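Uridylate-specific endoribonuclease nsp11 (Prrsv 16244b, PDB 5EYI) probably cuts RNA at uridylates, trimming viral polyuridine tracts so that host double-stranded RNA sensors are not triggered. Local coordinates at residues A[30-42]-A[46-58]. The protein carries 1 engineered substitution. Residues are numbered along the deposited sequence; the frame is centred on the assembly and turned at random.
Sequences PVELAPHWPVVTT and EKWPDRLVASLRP
Ala34 sets its methyl over one face of the Trp48 indole, CB standing 3.4 Å from the centroid of the five-membered ring and 14° off its normal, a close CH-pi contact. Thr41 OG1 sits at the rim of the same ring, near its plane and 3.6 Å from Trp48 CZ3; its hydrogen bond goes instead to Asp22, and Gln43 N bonds to it too. Val31 CG2 meets CZ2 obliquely, and the Pro35 ring slants across CD1. The indole reaches these groups because CG leaves beside the backbone N of Trp48 and anti to its carbonyl carbon (chi1 -48°). Val39 CG2 packs against Trp48 CB, crossing the side chain at about a right angle. The Arg51 guanidinium has the CA of Glu46 over one face, while Trp48 O lies at its edge and accepts a nearly straight hydrogen bond from NH1 (2.9 Å), the donor standing above the carbonyl plane; Asn44 takes NH2. Beyond the indole the backbones zip together through four hydrogen bonds. Val39 N gives to Asp50 O and Val39 O accepts from Leu52 N; Thr41 N then gives to Leu52 O and Thr41 O accepts from Ala54 N (2.7 Å). Val40 CG2 and Leu52 CD2 lie side by side at 4.1 Å on the face touched by Ala12 of helix 9-14. One water joins Ala34 O to Asp50 N, and another donates to both Thr42 O and Ala54 O. Strands 39-41 and 51-55, 12° apart in direction, form a parallel pair within the mixed sheet of the nsp11 N-terminal domain, where 51-55 also pairs antiparallel with 85-93.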
loop_
_atom_site.group_PDB
_atom_site.type_symbol
_atom_site.label_atom_id
_atom_site.label_comp_id
_atom_site.label_asym_id
_atom_site.label_seq_id
_atom_site.Cartn_x
_atom_site.Cartn_y
_atom_site.Cartn_z
ATOM N N PRO A 30 -21.643 -36.474 -7.204
ATOM C CA PRO A 30 -21.771 -37.916 -6.959
ATOM C C PRO A 30 -20.455 -38.523 -6.491
ATOM O O PRO A 30 -19.398 -38.234 -7.062
ATOM C CB PRO A 30 -22.163 -38.477 -8.331
ATOM C CG PRO A 30 -22.848 -37.348 -9.008
ATOM C CD PRO A 30 -22.136 -36.107 -8.544
ATOM N N VAL A 31 -20.530 -39.343 -5.450
ATOM C CA VAL A 31 -19.346 -39.967 -4.840
ATOM C C VAL A 31 -18.513 -40.784 -5.845
ATOM O O VAL A 31 -17.287 -40.879 -5.730
ATOM C CB VAL A 31 -19.757 -40.820 -3.603
ATOM C CG1 VAL A 31 -20.560 -42.058 -4.006
ATOM C CG2 VAL A 31 -18.535 -41.198 -2.777
ATOM N N GLU A 32 -19.193 -41.344 -6.842
ATOM C CA GLU A 32 -18.542 -42.085 -7.931
ATOM C C GLU A 32 -17.660 -41.204 -8.833
ATOM O O GLU A 32 -16.749 -41.725 -9.477
ATOM C CB GLU A 32 -19.547 -42.920 -8.771
ATOM C CG GLU A 32 -20.967 -42.367 -8.946
ATOM C CD GLU A 32 -21.882 -42.662 -7.752
ATOM O OE1 GLU A 32 -22.343 -41.694 -7.100
ATOM O OE2 GLU A 32 -22.116 -43.854 -7.440
ATOM N N LEU A 33 -17.918 -39.891 -8.872
ATOM C CA LEU A 33 -17.064 -38.930 -9.604
ATOM C C LEU A 33 -15.965 -38.276 -8.768
ATOM O O LEU A 33 -15.092 -37.614 -9.320
ATOM C CB LEU A 33 -17.924 -37.842 -10.266
ATOM C CG LEU A 33 -18.772 -38.343 -11.445
ATOM C CD1 LEU A 33 -19.802 -37.306 -11.880
ATOM C CD2 LEU A 33 -17.875 -38.738 -12.612
ATOM N N ALA A 34 -15.979 -38.476 -7.453
ATOM C CA ALA A 34 -14.980 -37.861 -6.568
ATOM C C ALA A 34 -13.528 -38.266 -6.839
ATOM O O ALA A 34 -12.624 -37.489 -6.542
ATOM C CB ALA A 34 -15.337 -38.111 -5.105
ATOM N N PRO A 35 -13.291 -39.479 -7.399
ATOM C CA PRO A 35 -11.922 -39.800 -7.843
ATOM C C PRO A 35 -11.399 -38.966 -9.021
ATOM O O PRO A 35 -10.198 -38.977 -9.278
ATOM C CB PRO A 35 -12.022 -41.280 -8.253
ATOM C CG PRO A 35 -13.152 -41.812 -7.448
ATOM C CD PRO A 35 -14.144 -40.685 -7.401
ATOM N N HIS A 36 -12.281 -38.249 -9.715
ATOM C CA HIS A 36 -11.924 -37.524 -10.934
ATOM C C HIS A 36 -12.050 -36.000 -10.843
ATOM O O HIS A 36 -11.849 -35.313 -11.843
ATOM C CB HIS A 36 -12.782 -38.075 -12.070
ATOM C CG HIS A 36 -12.710 -39.568 -12.181
ATOM N ND1 HIS A 36 -13.788 -40.389 -11.926
ATOM C CD2 HIS A 36 -11.668 -40.388 -12.453
ATOM C CE1 HIS A 36 -13.424 -41.650 -12.079
ATOM N NE2 HIS A 36 -12.142 -41.676 -12.392
ATOM N N TRP A 37 -12.351 -35.479 -9.649
ATOM C CA TRP A 37 -12.498 -34.035 -9.415
ATOM C C TRP A 37 -11.756 -33.628 -8.154
ATOM O O TRP A 37 -11.665 -34.416 -7.223
ATOM C CB TRP A 37 -13.978 -33.691 -9.259
ATOM C CG TRP A 37 -14.695 -33.726 -10.542
ATOM C CD1 TRP A 37 -15.345 -34.784 -11.089
ATOM C CD2 TRP A 37 -14.813 -32.650 -11.474
ATOM N NE1 TRP A 37 -15.873 -34.439 -12.299
ATOM C CE2 TRP A 37 -15.562 -33.131 -12.565
ATOM C CE3 TRP A 37 -14.358 -31.321 -11.492
ATOM C CZ2 TRP A 37 -15.867 -32.340 -13.669
ATOM C CZ3 TRP A 37 -14.670 -30.528 -12.581
ATOM C CH2 TRP A 37 -15.421 -31.040 -13.659
ATOM N N PRO A 38 -11.214 -32.400 -8.109
ATOM C CA PRO A 38 -10.784 -31.914 -6.793
ATOM C C PRO A 38 -11.997 -31.806 -5.864
ATOM O O PRO A 38 -13.012 -31.214 -6.246
ATOM C CB PRO A 38 -10.194 -30.526 -7.091
ATOM C CG PRO A 38 -9.942 -30.510 -8.559
ATOM C CD PRO A 38 -10.976 -31.404 -9.168
ATOM N N VAL A 39 -11.914 -32.400 -4.678
ATOM C CA VAL A 39 -13.053 -32.388 -3.759
ATOM C C VAL A 39 -12.656 -31.850 -2.384
ATOM O O VAL A 39 -11.610 -32.186 -1.858
ATOM C CB VAL A 39 -13.723 -33.778 -3.636
ATOM C CG1 VAL A 39 -14.546 -34.084 -4.883
ATOM C CG2 VAL A 39 -12.697 -34.875 -3.376
ATOM N N VAL A 40 -13.504 -30.987 -1.835
ATOM C CA VAL A 40 -13.377 -30.525 -0.466
ATOM C C VAL A 40 -14.311 -31.410 0.344
ATOM O O VAL A 40 -15.444 -31.673 -0.069
ATOM C CB VAL A 40 -13.678 -29.014 -0.295
ATOM C CG1 VAL A 40 -15.051 -28.617 -0.835
ATOM C CG2 VAL A 40 -13.541 -28.608 1.173
ATOM N N THR A 41 -13.823 -31.891 1.478
ATOM C CA THR A 41 -14.471 -32.984 2.184
ATOM C C THR A 41 -13.971 -33.067 3.622
ATOM O O THR A 41 -12.928 -32.494 3.952
ATOM C CB THR A 41 -14.194 -34.326 1.464
ATOM O OG1 THR A 41 -14.923 -35.386 2.094
ATOM C CG2 THR A 41 -12.689 -34.661 1.450
ATOM N N THR A 42 -14.723 -33.770 4.474
ATOM C CA THR A 42 -14.226 -34.144 5.805
ATOM C C THR A 42 -13.791 -35.609 5.864
ATOM O O THR A 42 -13.364 -36.074 6.922
ATOM C CB THR A 42 -15.237 -33.845 6.932
ATOM O OG1 THR A 42 -16.412 -34.633 6.756
ATOM C CG2 THR A 42 -15.613 -32.390 6.930
ATOM N N GLU A 46 -8.524 -41.936 0.381
ATOM C CA GLU A 46 -7.408 -42.117 -0.555
ATOM C C GLU A 46 -7.828 -42.452 -1.992
ATOM O O GLU A 46 -7.029 -42.323 -2.903
ATOM C CB GLU A 46 -6.430 -43.168 -0.023
ATOM C CG GLU A 46 -5.597 -42.642 1.137
ATOM C CD GLU A 46 -4.940 -43.740 1.954
ATOM O OE1 GLU A 46 -5.673 -44.531 2.590
ATOM O OE2 GLU A 46 -3.693 -43.793 1.978
ATOM N N LYS A 47 -9.079 -42.857 -2.195
ATOM C CA LYS A 47 -9.620 -42.987 -3.548
ATOM C C LYS A 47 -9.814 -41.639 -4.266
ATOM O O LYS A 47 -10.031 -41.629 -5.475
ATOM C CB LYS A 47 -10.942 -43.766 -3.540
ATOM C CG LYS A 47 -10.789 -45.198 -3.054
ATOM C CD LYS A 47 -12.075 -46.000 -3.183
ATOM C CE LYS A 47 -13.120 -45.583 -2.162
ATOM N NZ LYS A 47 -14.015 -46.724 -1.819
ATOM N N TRP A 48 -9.759 -40.523 -3.533
ATOM C CA TRP A 48 -9.887 -39.180 -4.112
ATOM C C TRP A 48 -8.533 -38.472 -4.065
ATOM O O TRP A 48 -8.241 -37.768 -3.103
ATOM C CB TRP A 48 -10.955 -38.375 -3.355
ATOM C CG TRP A 48 -12.243 -39.128 -3.147
ATOM C CD1 TRP A 48 -12.751 -40.140 -3.924
ATOM C CD2 TRP A 48 -13.188 -38.922 -2.096
ATOM N NE1 TRP A 48 -13.940 -40.583 -3.406
ATOM C CE2 TRP A 48 -14.234 -39.855 -2.284
ATOM C CE3 TRP A 48 -13.250 -38.045 -1.003
ATOM C CZ2 TRP A 48 -15.335 -39.925 -1.429
ATOM C CZ3 TRP A 48 -14.350 -38.123 -0.146
ATOM C CH2 TRP A 48 -15.374 -39.057 -0.367
ATOM N N PRO A 49 -7.702 -38.645 -5.114
ATOM C CA PRO A 49 -6.313 -38.181 -5.024
ATOM C C PRO A 49 -6.122 -36.675 -4.952
ATOM O O PRO A 49 -5.109 -36.228 -4.430
ATOM C CB PRO A 49 -5.660 -38.751 -6.291
ATOM C CG PRO A 49 -6.783 -38.932 -7.247
ATOM C CD PRO A 49 -7.985 -39.274 -6.420
ATOM N N ASP A 50 -7.058 -35.901 -5.492
ATOM C CA ASP A 50 -7.028 -34.447 -5.349
ATOM C C ASP A 50 -8.153 -34.088 -4.398
ATOM O O ASP A 50 -9.328 -34.152 -4.752
ATOM C CB ASP A 50 -7.167 -33.775 -6.709
ATOM C CG ASP A 50 -6.111 -34.257 -7.687
ATOM O OD1 ASP A 50 -4.934 -33.888 -7.518
ATOM O OD2 ASP A 50 -6.443 -35.040 -8.603
ATOM N N ARG A 51 -7.792 -33.778 -3.161
ATOM C CA ARG A 51 -8.782 -33.528 -2.136
ATOM C C ARG A 51 -8.280 -32.551 -1.101
ATOM O O ARG A 51 -7.091 -32.508 -0.797
ATOM C CB ARG A 51 -9.224 -34.841 -1.470
ATOM C CG ARG A 51 -8.116 -35.601 -0.766
ATOM C CD ARG A 51 -8.635 -36.868 -0.093
ATOM N NE ARG A 51 -7.593 -37.494 0.717
ATOM C CZ ARG A 51 -6.538 -38.164 0.252
ATOM N NH1 ARG A 51 -6.335 -38.333 -1.056
ATOM N NH2 ARG A 51 -5.666 -38.683 1.115
ATOM N N LEU A 52 -9.207 -31.768 -0.571
ATOM C CA LEU A 52 -8.919 -30.801 0.470
ATOM C C LEU A 52 -9.691 -31.300 1.668
ATOM O O LEU A 52 -10.916 -31.204 1.684
ATOM C CB LEU A 52 -9.386 -29.403 0.051
ATOM C CG LEU A 52 -9.117 -28.277 1.050
ATOM C CD1 LEU A 52 -7.618 -28.102 1.265
ATOM C CD2 LEU A 52 -9.772 -26.982 0.578
ATOM N N VAL A 53 -8.989 -31.879 2.644
ATOM C CA VAL A 53 -9.662 -32.496 3.780
ATOM C C VAL A 53 -9.736 -31.479 4.909
ATOM O O VAL A 53 -8.712 -30.943 5.319
ATOM C CB VAL A 53 -8.960 -33.783 4.279
ATOM C CG1 VAL A 53 -9.727 -34.376 5.460
ATOM C CG2 VAL A 53 -8.858 -34.817 3.158
ATOM N N ALA A 54 -10.954 -31.223 5.382
ATOM C CA ALA A 54 -11.208 -30.408 6.567
ATOM C C ALA A 54 -11.415 -31.324 7.771
ATOM O O ALA A 54 -12.280 -32.205 7.748
ATOM C CB ALA A 54 -12.447 -29.566 6.354
ATOM N N SER A 55 -10.638 -31.122 8.821
ATOM C CA SER A 55 -10.693 -32.017 9.974
ATOM C C SER A 55 -10.571 -31.248 11.265
ATOM O O SER A 55 -9.942 -30.188 11.325
ATOM C CB SER A 55 -9.575 -33.058 9.894
ATOM O OG SER A 55 -8.298 -32.442 9.885
ATOM N N LEU A 56 -11.147 -31.817 12.312
ATOM C CA LEU A 56 -11.126 -31.192 13.619
ATOM C C LEU A 56 -9.753 -31.308 14.270
ATOM O O LEU A 56 -9.378 -30.468 15.089
ATOM C CB LEU A 56 -12.200 -31.817 14.505
ATOM C CG LEU A 56 -12.537 -31.045 15.765
ATOM C CD1 LEU A 56 -12.949 -29.609 15.435
ATOM C CD2 LEU A 56 -13.649 -31.782 16.482
ATOM N N ARG A 57 -9.009 -32.344 13.889
ATOM C CA ARG A 57 -7.672 -32.615 14.412
ATOM C C ARG A 57 -6.717 -32.796 13.246
ATOM O O ARG A 57 -7.154 -33.166 12.156
ATOM C CB ARG A 57 -7.689 -33.907 15.234
ATOM C CG ARG A 57 -8.724 -33.931 16.340
ATOM C CD ARG A 57 -8.693 -35.262 17.075
ATOM N NE ARG A 57 -7.520 -35.396 17.933
ATOM C CZ ARG A 57 -7.255 -36.446 18.712
ATOM N NH1 ARG A 57 -8.070 -37.499 18.757
ATOM N NH2 ARG A 57 -6.151 -36.446 19.451
ATOM N N PRO A 58 -5.409 -32.583 13.472
ATOM C CA PRO A 58 -4.460 -32.747 12.362
ATOM C C PRO A 58 -4.416 -34.189 11.873
ATOM O O PRO A 58 -4.527 -35.104 12.686
ATOM C CB PRO A 58 -3.099 -32.331 12.957
ATOM C CG PRO A 58 -3.341 -31.908 14.362
ATOM C CD PRO A 58 -4.739 -32.296 14.753
HETATM O O HOH W 1 -10.028 -36.532 -6.339
HETATM O O HOH W 2 -8.781 -36.312 -8.910
HETATM O O HOH W 3 -11.872 -35.053 9.137
#